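Lin2118 protein (Listeria innocua, PDB 3OOU) probably binds specific DNA sequences as a transcription regulator through the AraC-type helix-turn-helix domain that makes up this C-terminal piece of the protein. Local coordinates at residues A[12-17]-A[55-60]; A[22-27]-A[36-41]; A[41-44]-A[48-51]. One frame throughout, in Å; residues are numbered along the deposited sequence. Where two conformers were deposited one is given.

Contact 1: residues A[12-17]-A[55-60]; sequences SYITEH and NRYRVN
Y57 lays one face of its ring against I14 and brings its hydroxyl up to T15, so that a single aromatic side chain of segment 55-60 makes most of the contact with segment 12-17. The ring is carried out to the neighbouring helix because CG lies anti to the backbone N (chi1 -167°). There I14 CG2 sits 4.2 Å from the centroid of the Y57 ring and only 14° off the ring normal, a CH-pi contact over the face, displaced a little toward CD2. Farther out, the phenol oxygen reaches the backbone and side chain of T15: Y57 OH lies 3.5 Å from T15 CA. T15 was deposited in two conformers, which leaves the place of its methyl group uncertain. No hydrogen bond crosses between the segments, whose nearest CA atoms, I14 CA and Y57 CA, are 8.6 Å from each other. R58 follows, its NE donating to the carbonyl of F18, the residue after segment 12-17. The contact packs the N-terminal helix on the long helix that, as in AraC-type domains, probably links the two helix-turn-helix halves. F18 also meets the Y57 ring edge-to-face, while I14 continues onto F50, Y53 and L54; helix 6-17 is thereby packed along the first turns of helix 50-68, and V59 lies against T96 of helix 85-96.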
ATOM      1  N   SER A  12      11.374   1.791  -5.741  1.00 23.55           N
ATOM      2  CA  SER A  12      10.972   2.594  -6.892  1.00 24.28           C
ATOM      3  C   SER A  12       9.783   1.969  -7.629  1.00 24.13           C
ATOM      4  O   SER A  12       8.871   2.678  -8.050  1.00 23.98           O
ATOM      5  CB  SER A  12      12.161   2.824  -7.829  1.00 24.76           C
ATOM      6  OG  SER A  12      13.177   3.565  -7.164  1.00 26.84           O
ATOM      7  N   TYR A  13       9.794   0.642  -7.758  1.00 24.63           N
ATOM      8  CA  TYR A  13       8.688  -0.099  -8.374  1.00 24.97           C
ATOM      9  C   TYR A  13       7.343   0.142  -7.680  1.00 24.72           C
ATOM     10  O   TYR A  13       6.318   0.315  -8.344  1.00 24.33           O
ATOM     11  CB  TYR A  13       8.993  -1.599  -8.381  1.00 25.39           C
ATOM     12  CG  TYR A  13       8.163  -2.395  -9.360  1.00 28.05           C
ATOM     13  CD1 TYR A  13       8.599  -2.585 -10.673  1.00 30.44           C
ATOM     14  CD2 TYR A  13       6.950  -2.970  -8.977  1.00 29.68           C
ATOM     15  CE1 TYR A  13       7.850  -3.320 -11.579  1.00 32.29           C
ATOM     16  CE2 TYR A  13       6.191  -3.716  -9.879  1.00 32.04           C
ATOM     17  CZ  TYR A  13       6.651  -3.883 -11.179  1.00 32.76           C
ATOM     18  OH  TYR A  13       5.913  -4.612 -12.085  1.00 34.19           O
ATOM     19  N   ILE A  14       7.356   0.142  -6.348  1.00 24.81           N
ATOM     20  CA  ILE A  14       6.147   0.432  -5.565  1.00 25.36           C
ATOM     21  C   ILE A  14       5.523   1.770  -5.976  1.00 25.93           C
ATOM     22  O   ILE A  14       4.316   1.841  -6.185  1.00 25.76           O
ATOM     23  CB  ILE A  14       6.408   0.351  -4.033  1.00 25.14           C
ATOM     24  CG1 ILE A  14       6.662  -1.106  -3.620  1.00 25.59           C
ATOM     25  CG2 ILE A  14       5.232   0.952  -3.236  1.00 25.70           C
ATOM     26  CD1 ILE A  14       7.161  -1.297  -2.193  1.00 26.01           C
ATOM     27  N   THR A  15       6.350   2.809  -6.135  1.00 26.94           N
ATOM     28  CA  THR A  15       5.882   4.145  -6.518  0.50 27.69           C
ATOM     29  C   THR A  15       5.182   4.155  -7.884  1.00 28.10           C
ATOM     30  O   THR A  15       4.226   4.903  -8.102  1.00 28.42           O
ATOM     31  CB  THR A  15       7.059   5.157  -6.514  0.50 28.00           C
ATOM     32  OG1 THR A  15       7.756   5.075  -5.263  0.50 27.88           O
ATOM     33  CG2 THR A  15       6.566   6.582  -6.719  0.50 28.59           C
ATOM     34  N   GLU A  16       5.677   3.329  -8.804  1.00 28.66           N
ATOM     35  CA  GLU A  16       5.128   3.245 -10.161  1.00 29.42           C
ATOM     36  C   GLU A  16       3.854   2.413 -10.255  1.00 28.59           C
ATOM     37  O   GLU A  16       3.028   2.631 -11.148  1.00 29.14           O
ATOM     38  CB  GLU A  16       6.158   2.630 -11.114  1.00 30.21           C
ATOM     39  CG  GLU A  16       7.575   3.143 -10.952  1.00 33.13           C
ATOM     40  CD  GLU A  16       7.968   4.148 -12.009  1.00 35.96           C
ATOM     41  OE1 GLU A  16       7.097   4.570 -12.803  1.00 37.50           O
ATOM     42  OE2 GLU A  16       9.164   4.513 -12.049  1.00 37.21           O
ATOM     43  N   HIS A  17       3.704   1.447  -9.351  1.00 27.25           N
ATOM     44  CA  HIS A  17       2.696   0.408  -9.520  1.00 26.23           C
ATOM     45  C   HIS A  17       1.826   0.147  -8.285  1.00 24.88           C
ATOM     46  O   HIS A  17       1.096  -0.843  -8.246  1.00 24.28           O
ATOM     47  CB  HIS A  17       3.374  -0.898  -9.962  1.00 26.58           C
ATOM     48  CG  HIS A  17       4.158  -0.775 -11.233  1.00 27.99           C
ATOM     49  ND1 HIS A  17       3.558  -0.604 -12.461  1.00 29.46           N
ATOM     50  CD2 HIS A  17       5.490  -0.802 -11.466  1.00 28.76           C
ATOM     51  CE1 HIS A  17       4.490  -0.528 -13.398  1.00 30.05           C
ATOM     52  NE2 HIS A  17       5.670  -0.650 -12.819  1.00 29.56           N
ATOM     53  N   ASN A  55       1.032  -1.166   2.668  1.00 12.97           N
ATOM     54  CA  ASN A  55      -0.210  -0.645   3.243  1.00 13.39           C
ATOM     55  C   ASN A  55      -0.095   0.824   3.660  1.00 13.57           C
ATOM     56  O   ASN A  55      -0.990   1.612   3.359  1.00 13.99           O
ATOM     57  CB  ASN A  55      -0.695  -1.519   4.411  1.00 13.83           C
ATOM     58  CG  ASN A  55      -1.446  -2.761   3.943  1.00 14.72           C
ATOM     59  OD1 ASN A  55      -1.103  -3.893   4.312  1.00 18.53           O
ATOM     60  ND2 ASN A  55      -2.473  -2.557   3.135  1.00 13.58           N
ATOM     61  N   ARG A  56       0.990   1.203   4.338  1.00 13.53           N
ATOM     62  CA  ARG A  56       1.155   2.606   4.715  0.50 13.93           C
ATOM     63  C   ARG A  56       1.193   3.494   3.467  1.00 13.79           C
ATOM     64  O   ARG A  56       0.564   4.560   3.440  1.00 13.97           O
ATOM     65  CB  ARG A  56       2.394   2.820   5.593  0.50 14.39           C
ATOM     66  CG  ARG A  56       2.389   4.178   6.305  0.50 15.86           C
ATOM     67  CD  ARG A  56       3.653   4.403   7.124  0.50 18.37           C
ATOM     68  NE  ARG A  56       4.823   3.912   6.413  0.50 20.21           N
ATOM     69  CZ  ARG A  56       5.464   2.792   6.717  0.50 21.10           C
ATOM     70  NH1 ARG A  56       5.067   2.053   7.745  0.50 22.32           N
ATOM     71  NH2 ARG A  56       6.507   2.415   5.997  0.50 21.52           N
ATOM     72  N   TYR A  57       1.911   3.044   2.437  1.00 13.96           N
ATOM     73  CA  TYR A  57       2.047   3.796   1.194  1.00 14.35           C
ATOM     74  C   TYR A  57       0.673   4.008   0.538  1.00 13.94           C
ATOM     75  O   TYR A  57       0.312   5.121   0.153  1.00 14.37           O
ATOM     76  CB  TYR A  57       3.017   3.076   0.236  1.00 14.48           C
ATOM     77  CG  TYR A  57       3.459   3.932  -0.929  1.00 16.62           C
ATOM     78  CD1 TYR A  57       4.627   4.689  -0.858  1.00 19.12           C
ATOM     79  CD2 TYR A  57       2.699   3.998  -2.099  1.00 17.38           C
ATOM     80  CE1 TYR A  57       5.030   5.487  -1.923  1.00 21.31           C
ATOM     81  CE2 TYR A  57       3.094   4.796  -3.170  1.00 20.16           C
ATOM     82  CZ  TYR A  57       4.262   5.532  -3.077  1.00 21.33           C
ATOM     83  OH  TYR A  57       4.657   6.336  -4.133  1.00 24.63           O
ATOM     84  N   ARG A  58      -0.103   2.931   0.454  1.00 13.76           N
ATOM     85  CA  ARG A  58      -1.428   2.973  -0.149  1.00 13.30           C
ATOM     86  C   ARG A  58      -2.411   3.805   0.658  1.00 13.62           C
ATOM     87  O   ARG A  58      -3.200   4.566   0.091  1.00 14.09           O
ATOM     88  CB  ARG A  58      -1.953   1.552  -0.312  1.00 12.79           C
ATOM     89  CG  ARG A  58      -1.240   0.792  -1.419  1.00 12.57           C
ATOM     90  CD  ARG A  58      -1.670  -0.659  -1.456  1.00 12.89           C
ATOM     91  NE  ARG A  58      -1.340  -1.249  -2.753  1.00 14.12           N
ATOM     92  CZ  ARG A  58      -1.453  -2.541  -3.046  1.00 14.30           C
ATOM     93  NH1 ARG A  58      -1.863  -3.406  -2.121  1.00 14.71           N
ATOM     94  NH2 ARG A  58      -1.154  -2.971  -4.271  1.00 15.08           N
ATOM     95  N   VAL A  59      -2.359   3.669   1.983  1.00 13.84           N
ATOM     96  CA  VAL A  59      -3.252   4.437   2.851  1.00 14.21           C
ATOM     97  C   VAL A  59      -2.935   5.930   2.760  1.00 14.75           C
ATOM     98  O   VAL A  59      -3.847   6.757   2.773  1.00 15.51           O
ATOM     99  CB  VAL A  59      -3.229   3.914   4.312  1.00 13.77           C
ATOM    100  CG1 VAL A  59      -3.919   4.889   5.258  1.00 14.82           C
ATOM    101  CG2 VAL A  59      -3.902   2.548   4.387  1.00 14.43           C
ATOM    102  N   ASN A  60      -1.655   6.275   2.628  1.00 15.28           N
ATOM    103  CA  ASN A  60      -1.293   7.686   2.469  1.00 16.26           C
ATOM    104  C   ASN A  60      -1.888   8.300   1.211  1.00 16.04           C
ATOM    105  O   ASN A  60      -2.305   9.450   1.226  1.00 16.88           O
ATOM    106  CB  ASN A  60       0.218   7.898   2.544  1.00 17.11           C
ATOM    107  CG  ASN A  60       0.726   7.892   3.975  1.00 19.14           C
ATOM    108  OD1 ASN A  60      -0.046   8.078   4.921  1.00 21.89           O
ATOM    109  ND2 ASN A  60       2.018   7.665   4.141  1.00 21.68           N
TER

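Contact 2: residues A[22-27]-A[36-41]; sequences MSLKTL and VYLGQL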
HETATM    1  N   MSE A  22      -0.190  -6.415  -6.168  1.00 19.28           N
HETATM    2  CA  MSE A  22       1.228  -6.545  -5.899  1.00 18.71           C
HETATM    3  C   MSE A  22       1.443  -7.349  -4.638  1.00 18.08           C
HETATM    4  O   MSE A  22       0.756  -7.147  -3.631  1.00 18.68           O
HETATM    5  CB  MSE A  22       1.858  -5.157  -5.726  1.00 19.13           C
HETATM    6  CG  MSE A  22       3.374  -5.175  -5.699  1.00 20.36           C
HETATM    7 SE   MSE A  22       4.057  -3.395  -5.428  0.70 22.75          SE
HETATM    8  CE  MSE A  22       3.078  -2.476  -6.767  1.00 22.61           C
ATOM      9  N   SER A  23       2.409  -8.254  -4.696  1.00 16.86           N
ATOM     10  CA  SER A  23       2.809  -9.022  -3.530  1.00 15.75           C
ATOM     11  C   SER A  23       4.269  -9.402  -3.692  1.00 15.12           C
ATOM     12  O   SER A  23       4.864  -9.183  -4.764  1.00 15.36           O
ATOM     13  CB  SER A  23       1.963 -10.296  -3.418  1.00 15.76           C
ATOM     14  OG  SER A  23       2.219 -11.162  -4.517  1.00 16.40           O
ATOM     15  N   LEU A  24       4.848 -10.000  -2.656  1.00 14.46           N
ATOM     16  CA  LEU A  24       6.189 -10.564  -2.792  1.00 14.56           C
ATOM     17  C   LEU A  24       6.264 -11.565  -3.942  1.00 14.84           C
ATOM     18  O   LEU A  24       7.271 -11.620  -4.644  1.00 15.43           O
ATOM     19  CB  LEU A  24       6.667 -11.195  -1.487  1.00 14.33           C
ATOM     20  CG  LEU A  24       6.973 -10.198  -0.366  1.00 14.35           C
ATOM     21  CD1 LEU A  24       7.256 -10.956   0.914  1.00 14.66           C
ATOM     22  CD2 LEU A  24       8.155  -9.317  -0.748  1.00 14.72           C
ATOM     23  N   LYS A  25       5.198 -12.340  -4.144  1.00 14.98           N
ATOM     24  CA  LYS A  25       5.178 -13.331  -5.220  1.00 15.18           C
ATOM     25  C   LYS A  25       5.167 -12.667  -6.602  1.00 15.22           C
ATOM     26  O   LYS A  25       5.917 -13.078  -7.486  1.00 15.54           O
ATOM     27  CB  LYS A  25       3.998 -14.298  -5.067  1.00 15.73           C
ATOM     28  CG  LYS A  25       4.151 -15.266  -3.911  1.00 17.96           C
ATOM     29  CD  LYS A  25       3.018 -16.288  -3.921  1.00 21.95           C
ATOM     30  CE  LYS A  25       3.045 -17.151  -2.671  1.00 24.86           C
ATOM     31  NZ  LYS A  25       2.656 -16.358  -1.465  1.00 27.67           N
ATOM     32  N   THR A  26       4.346 -11.634  -6.791  1.00 14.97           N
ATOM     33  CA  THR A  26       4.306 -10.977  -8.106  1.00 15.38           C
ATOM     34  C   THR A  26       5.622 -10.238  -8.365  1.00 15.46           C
ATOM     35  O   THR A  26       6.134 -10.266  -9.481  1.00 15.90           O
ATOM     36  CB  THR A  26       3.094 -10.016  -8.302  1.00 15.26           C
ATOM     37  OG1 THR A  26       3.215  -8.875  -7.443  1.00 15.86           O
ATOM     38  CG2 THR A  26       1.768 -10.734  -8.028  1.00 15.40           C
ATOM     39  N   LEU A  27       6.178  -9.619  -7.326  1.00 15.55           N
ATOM     40  CA  LEU A  27       7.468  -8.931  -7.447  1.00 15.89           C
ATOM     41  C   LEU A  27       8.581  -9.914  -7.750  1.00 15.93           C
ATOM     42  O   LEU A  27       9.429  -9.647  -8.595  1.00 16.38           O
ATOM     43  CB  LEU A  27       7.797  -8.150  -6.181  1.00 16.17           C
ATOM     44  CG  LEU A  27       6.983  -6.880  -5.980  1.00 17.83           C
ATOM     45  CD1 LEU A  27       7.097  -6.461  -4.536  1.00 18.78           C
ATOM     46  CD2 LEU A  27       7.455  -5.759  -6.899  1.00 20.36           C
ATOM     47  N   VAL A  36      10.761 -15.340  -1.077  1.00 15.03           N
ATOM     48  CA  VAL A  36      11.133 -15.396   0.343  1.00 15.14           C
ATOM     49  C   VAL A  36      12.332 -14.484   0.622  1.00 14.84           C
ATOM     50  O   VAL A  36      12.307 -13.685   1.563  1.00 15.07           O
ATOM     51  CB  VAL A  36      11.416 -16.846   0.816  1.00 15.62           C
ATOM     52  CG1 VAL A  36      12.050 -16.860   2.216  1.00 16.52           C
ATOM     53  CG2 VAL A  36      10.138 -17.653   0.808  1.00 16.85           C
ATOM     54  N   TYR A  37      13.367 -14.585  -0.207  1.00 14.93           N
ATOM     55  CA  TYR A  37      14.544 -13.733  -0.048  1.00 14.75           C
ATOM     56  C   TYR A  37      14.174 -12.258  -0.165  1.00 14.51           C
ATOM     57  O   TYR A  37      14.622 -11.438   0.633  1.00 14.30           O
ATOM     58  CB  TYR A  37      15.625 -14.088  -1.066  1.00 15.26           C
ATOM     59  CG  TYR A  37      16.739 -13.063  -1.134  1.00 15.48           C
ATOM     60  CD1 TYR A  37      17.707 -12.986  -0.127  1.00 15.62           C
ATOM     61  CD2 TYR A  37      16.817 -12.155  -2.194  1.00 17.04           C
ATOM     62  CE1 TYR A  37      18.724 -12.042  -0.188  1.00 18.13           C
ATOM     63  CE2 TYR A  37      17.826 -11.204  -2.259  1.00 17.88           C
ATOM     64  CZ  TYR A  37      18.777 -11.156  -1.258  1.00 18.86           C
ATOM     65  OH  TYR A  37      19.774 -10.216  -1.334  1.00 21.06           O
ATOM     66  N   LEU A  38      13.358 -11.925  -1.165  1.00 13.86           N
ATOM     67  CA  LEU A  38      12.908 -10.547  -1.311  1.00 14.37           C
ATOM     68  C   LEU A  38      12.244 -10.035  -0.024  1.00 13.85           C
ATOM     69  O   LEU A  38      12.528  -8.921   0.412  1.00 13.76           O
ATOM     70  CB  LEU A  38      11.969 -10.412  -2.507  1.00 15.07           C
ATOM     71  CG  LEU A  38      11.533  -9.005  -2.863  1.00 17.80           C
ATOM     72  CD1 LEU A  38      12.751  -8.136  -3.199  1.00 20.24           C
ATOM     73  CD2 LEU A  38      10.550  -9.065  -4.024  1.00 20.99           C
ATOM     74  N   GLY A  39      11.377 -10.849   0.580  1.00 13.47           N
ATOM     75  CA  GLY A  39      10.726 -10.463   1.833  1.00 13.82           C
ATOM     76  C   GLY A  39      11.721 -10.263   2.962  1.00 14.03           C
ATOM     77  O   GLY A  39      11.606  -9.317   3.748  1.00 14.31           O
ATOM     78  N   GLN A  40      12.711 -11.152   3.032  1.00 14.80           N
ATOM     79  CA  GLN A  40      13.725 -11.090   4.092  1.00 15.38           C
ATOM     80  C   GLN A  40      14.621  -9.877   3.951  1.00 16.11           C
ATOM     81  O   GLN A  40      14.914  -9.197   4.933  1.00 16.61           O
ATOM     82  CB  GLN A  40      14.579 -12.355   4.097  1.00 15.64           C
ATOM     83  CG  GLN A  40      13.804 -13.586   4.483  1.00 17.24           C
ATOM     84  CD  GLN A  40      14.569 -14.853   4.209  1.00 17.79           C
ATOM     85  OE1 GLN A  40      15.256 -14.967   3.196  1.00 18.68           O
ATOM     86  NE2 GLN A  40      14.452 -15.821   5.110  1.00 19.36           N
ATOM     87  N   LEU A  41      15.059  -9.618   2.723  1.00 16.62           N
ATOM     88  CA  LEU A  41      15.883  -8.460   2.420  1.00 17.20           C
ATOM     89  C   LEU A  41      15.108  -7.177   2.734  1.00 17.27           C
ATOM     90  O   LEU A  41      15.661  -6.229   3.306  1.00 17.62           O
ATOM     91  CB  LEU A  41      16.323  -8.496   0.952  1.00 17.45           C
ATOM     92  CG  LEU A  41      17.144  -7.313   0.439  1.00 19.06           C
ATOM     93  CD1 LEU A  41      18.509  -7.237   1.126  1.00 20.87           C
ATOM     94  CD2 LEU A  41      17.294  -7.405  -1.070  1.00 21.24           C
TER
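L24 spreads its two methyl groups over the backbone of G39, with L24 CD1 3.6 Å from G39 CA and L24 CD2 3.8 Å from G39 N. Since glycine presents only backbone here, the leucine fork rests directly on the helix surface, and L24 CA and G39 CA come within 6.5 Å. The same CD2 branch leans on the preceding residue, 4.0 Å from L38 CG. L38 answers in the other direction: with CG anti to the backbone N (chi1 -174°), it sends its CD2 methyl to within 3.6 Å of L27 CB. L24 and L27, one helical turn apart, line one apolar strip, and L38 lies against both. Helices 24-31 and 35-46 with the short turn between them form the first helix-turn-helix unit of this AraC-type domain, in which the second helix is probably the one presented to DNA, as in relatives of the family. At the start of the first helix, S23 at the N-cap and T26 in the first turn form a capping box: T26 N donates to S23 OG at 3.1 Å, and S23 N to T26 OG1 at 2.9 Å. These reciprocal bonds satisfy backbone N-H groups and fix the rotation of both side chains. On the inner side, F50 of helix 50-68 packs on L24 and L27, Y13 of helix 6-17 touches L27, and V10 touches L38.

Contact 3: residues A[41-44]-A[48-51]; sequences LFQK and EHFT
F42 and Q43, neighbours on one helix, share the carbonyl of E48 between them and then part to meet different aromatic rings. The F42 ring receives E48 O at its edge, in the ring plane, 3.6 Å from F42 CD2. Over one face of the same ring stands F50: its CB lies 4.3 Å from the F42 centroid, and its ring turns an edge to that face, giving a T-shaped pair with centroids 5.6 Å apart and planes at 83°. Both phenylalanines have CG anti to the backbone N, which carries the rings off their helices into a common core; I7 and L11 of helix 6-17 pack on F42, and Y53 meets it edge-to-face. On the outer side, the Q43 CA-H points at E48 O, with Q43 CA 3.4 Å from that oxygen and an angle of 159° at the hydrogen. In one of two deposited conformers, the bent Q43 side chain runs beside H49 and lays its amide over the imidazole, Q43 CD 3.6 Å above the centre of the H49 ring and the planes 26° apart. The turn joins the second helix of the helix-turn-helix pair, 35-46, to helix 50-68, with H49 at the N-cap of the latter. No conventional hydrogen bond runs between the segments: their contact is mainly van der Waals and weakly electrostatic, while the E48 carboxylate finds its salt bridge outside it, with R56.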
ATOM      1  N   LEU A  41      15.059  -9.618   2.723  1.00 16.62           N
ATOM      2  CA  LEU A  41      15.883  -8.460   2.420  1.00 17.20           C
ATOM      3  C   LEU A  41      15.108  -7.177   2.734  1.00 17.27           C
ATOM      4  O   LEU A  41      15.661  -6.229   3.306  1.00 17.62           O
ATOM      5  CB  LEU A  41      16.323  -8.496   0.952  1.00 17.45           C
ATOM      6  CG  LEU A  41      17.144  -7.313   0.439  1.00 19.06           C
ATOM      7  CD1 LEU A  41      18.509  -7.237   1.126  1.00 20.87           C
ATOM      8  CD2 LEU A  41      17.294  -7.405  -1.070  1.00 21.24           C
ATOM      9  N   PHE A  42      13.817  -7.171   2.392  1.00 17.19           N
ATOM     10  CA  PHE A  42      12.965  -6.028   2.689  1.00 17.77           C
ATOM     11  C   PHE A  42      12.849  -5.793   4.196  1.00 18.86           C
ATOM     12  O   PHE A  42      13.052  -4.662   4.660  1.00 19.15           O
ATOM     13  CB  PHE A  42      11.586  -6.164   2.026  1.00 17.57           C
ATOM     14  CG  PHE A  42      10.844  -4.863   1.929  1.00 17.53           C
ATOM     15  CD1 PHE A  42      10.848  -4.135   0.742  1.00 17.42           C
ATOM     16  CD2 PHE A  42      10.168  -4.350   3.028  1.00 18.30           C
ATOM     17  CE1 PHE A  42      10.181  -2.922   0.647  1.00 17.80           C
ATOM     18  CE2 PHE A  42       9.494  -3.137   2.946  1.00 18.37           C
ATOM     19  CZ  PHE A  42       9.496  -2.423   1.752  1.00 18.05           C
ATOM     20  N   GLN A  43      12.552  -6.859   4.946  1.00 19.61           N
ATOM     21  CA  GLN A  43      12.465  -6.782   6.404  0.50 20.68           C
ATOM     22  C   GLN A  43      13.763  -6.280   7.017  1.00 21.13           C
ATOM     23  O   GLN A  43      13.744  -5.446   7.932  1.00 21.43           O
ATOM     24  CB  GLN A  43      12.101  -8.139   7.005  0.50 21.08           C
ATOM     25  CG  GLN A  43      10.621  -8.429   7.048  0.50 22.46           C
ATOM     26  CD  GLN A  43      10.213  -9.086   8.352  0.50 24.78           C
ATOM     27  OE1 GLN A  43      10.071  -8.417   9.379  0.50 26.02           O
ATOM     28  NE2 GLN A  43      10.021 -10.399   8.321  0.50 25.93           N
ATOM     29  N   LYS A  44      14.888  -6.775   6.508  1.00 21.19           N
ATOM     30  CA  LYS A  44      16.206  -6.368   6.994  1.00 22.16           C
ATOM     31  C   LYS A  44      16.471  -4.881   6.773  1.00 22.44           C
ATOM     32  O   LYS A  44      16.876  -4.175   7.703  1.00 23.15           O
ATOM     33  CB  LYS A  44      17.312  -7.200   6.334  1.00 22.20           C
ATOM     34  CG  LYS A  44      18.730  -6.777   6.744  1.00 23.65           C
ATOM     35  CD  LYS A  44      19.800  -7.606   6.050  1.00 23.78           C
ATOM     36  CE  LYS A  44      19.762  -9.071   6.471  1.00 24.40           C
ATOM     37  NZ  LYS A  44      19.977  -9.218   7.935  1.00 24.59           N
ATOM     38  N   GLU A  48      10.572  -3.558   8.600  1.00 22.04           N
ATOM     39  CA  GLU A  48       9.172  -3.982   8.669  1.00 21.23           C
ATOM     40  C   GLU A  48       8.860  -4.895   7.493  1.00 20.54           C
ATOM     41  O   GLU A  48       9.624  -4.951   6.527  1.00 20.72           O
ATOM     42  CB  GLU A  48       8.238  -2.766   8.643  1.00 21.19           C
ATOM     43  CG  GLU A  48       8.310  -1.968   7.349  1.00 20.60           C
ATOM     44  CD  GLU A  48       7.408  -0.756   7.333  1.00 20.40           C
ATOM     45  OE1 GLU A  48       6.340  -0.771   7.992  1.00 20.55           O
ATOM     46  OE2 GLU A  48       7.767   0.216   6.638  1.00 20.32           O
ATOM     47  N   HIS A  49       7.731  -5.594   7.569  1.00 19.82           N
ATOM     48  CA  HIS A  49       7.289  -6.442   6.470  1.00 19.36           C
ATOM     49  C   HIS A  49       6.949  -5.612   5.246  1.00 18.01           C
ATOM     50  O   HIS A  49       6.428  -4.498   5.362  1.00 17.58           O
ATOM     51  CB  HIS A  49       6.054  -7.241   6.877  1.00 20.28           C
ATOM     52  CG  HIS A  49       6.329  -8.289   7.906  1.00 24.37           C
ATOM     53  ND1 HIS A  49       6.525  -9.616   7.585  1.00 28.17           N
ATOM     54  CD2 HIS A  49       6.445  -8.206   9.251  1.00 27.80           C
ATOM     55  CE1 HIS A  49       6.746 -10.305   8.690  1.00 29.22           C
ATOM     56  NE2 HIS A  49       6.698  -9.474   9.715  1.00 29.51           N
ATOM     57  N   PHE A  50       7.230  -6.179   4.075  1.00 17.06           N
ATOM     58  CA  PHE A  50       6.833  -5.594   2.808  1.00 16.23           C
ATOM     59  C   PHE A  50       5.367  -5.146   2.814  1.00 15.94           C
ATOM     60  O   PHE A  50       5.050  -4.032   2.386  1.00 15.38           O
ATOM     61  CB  PHE A  50       7.083  -6.586   1.656  1.00 16.44           C
ATOM     62  CG  PHE A  50       6.426  -6.187   0.370  1.00 16.68           C
ATOM     63  CD1 PHE A  50       7.034  -5.267  -0.482  1.00 18.07           C
ATOM     64  CD2 PHE A  50       5.180  -6.711   0.021  1.00 17.11           C
ATOM     65  CE1 PHE A  50       6.418  -4.883  -1.665  1.00 19.43           C
ATOM     66  CE2 PHE A  50       4.554  -6.332  -1.164  1.00 18.26           C
ATOM     67  CZ  PHE A  50       5.172  -5.414  -2.004  1.00 18.47           C
ATOM     68  N   THR A  51       4.472  -6.009   3.284  1.00 15.78           N
ATOM     69  CA  THR A  51       3.049  -5.664   3.235  1.00 16.63           C
ATOM     70  C   THR A  51       2.710  -4.470   4.123  1.00 16.06           C
ATOM     71  O   THR A  51       1.826  -3.686   3.781  1.00 16.33           O
ATOM     72  CB  THR A  51       2.117  -6.860   3.546  1.00 17.19           C
ATOM     73  OG1 THR A  51       2.330  -7.310   4.883  1.00 19.39           O
ATOM     74  CG2 THR A  51       2.351  -7.998   2.560  1.00 18.58           C
TER

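From the N terminus, helix 6-17 comes first, and contact 1 closes the widest loop by bringing it back to the long helix 50-68. Inside that loop the chain forms the first helix-turn-helix: contact 2 closes the short loop between helices 24-31 and 35-46, and contact 3, starting at the shared L41 where contact 2 ends, closes the short turn into helix 50-68. The smaller two thus follow one another, both nested within contact 1 and not crossing. F50 of contact 3 lies against residues of both other contacts and so brings all three together. Helix 50-68 then leads on to the second half of the domain.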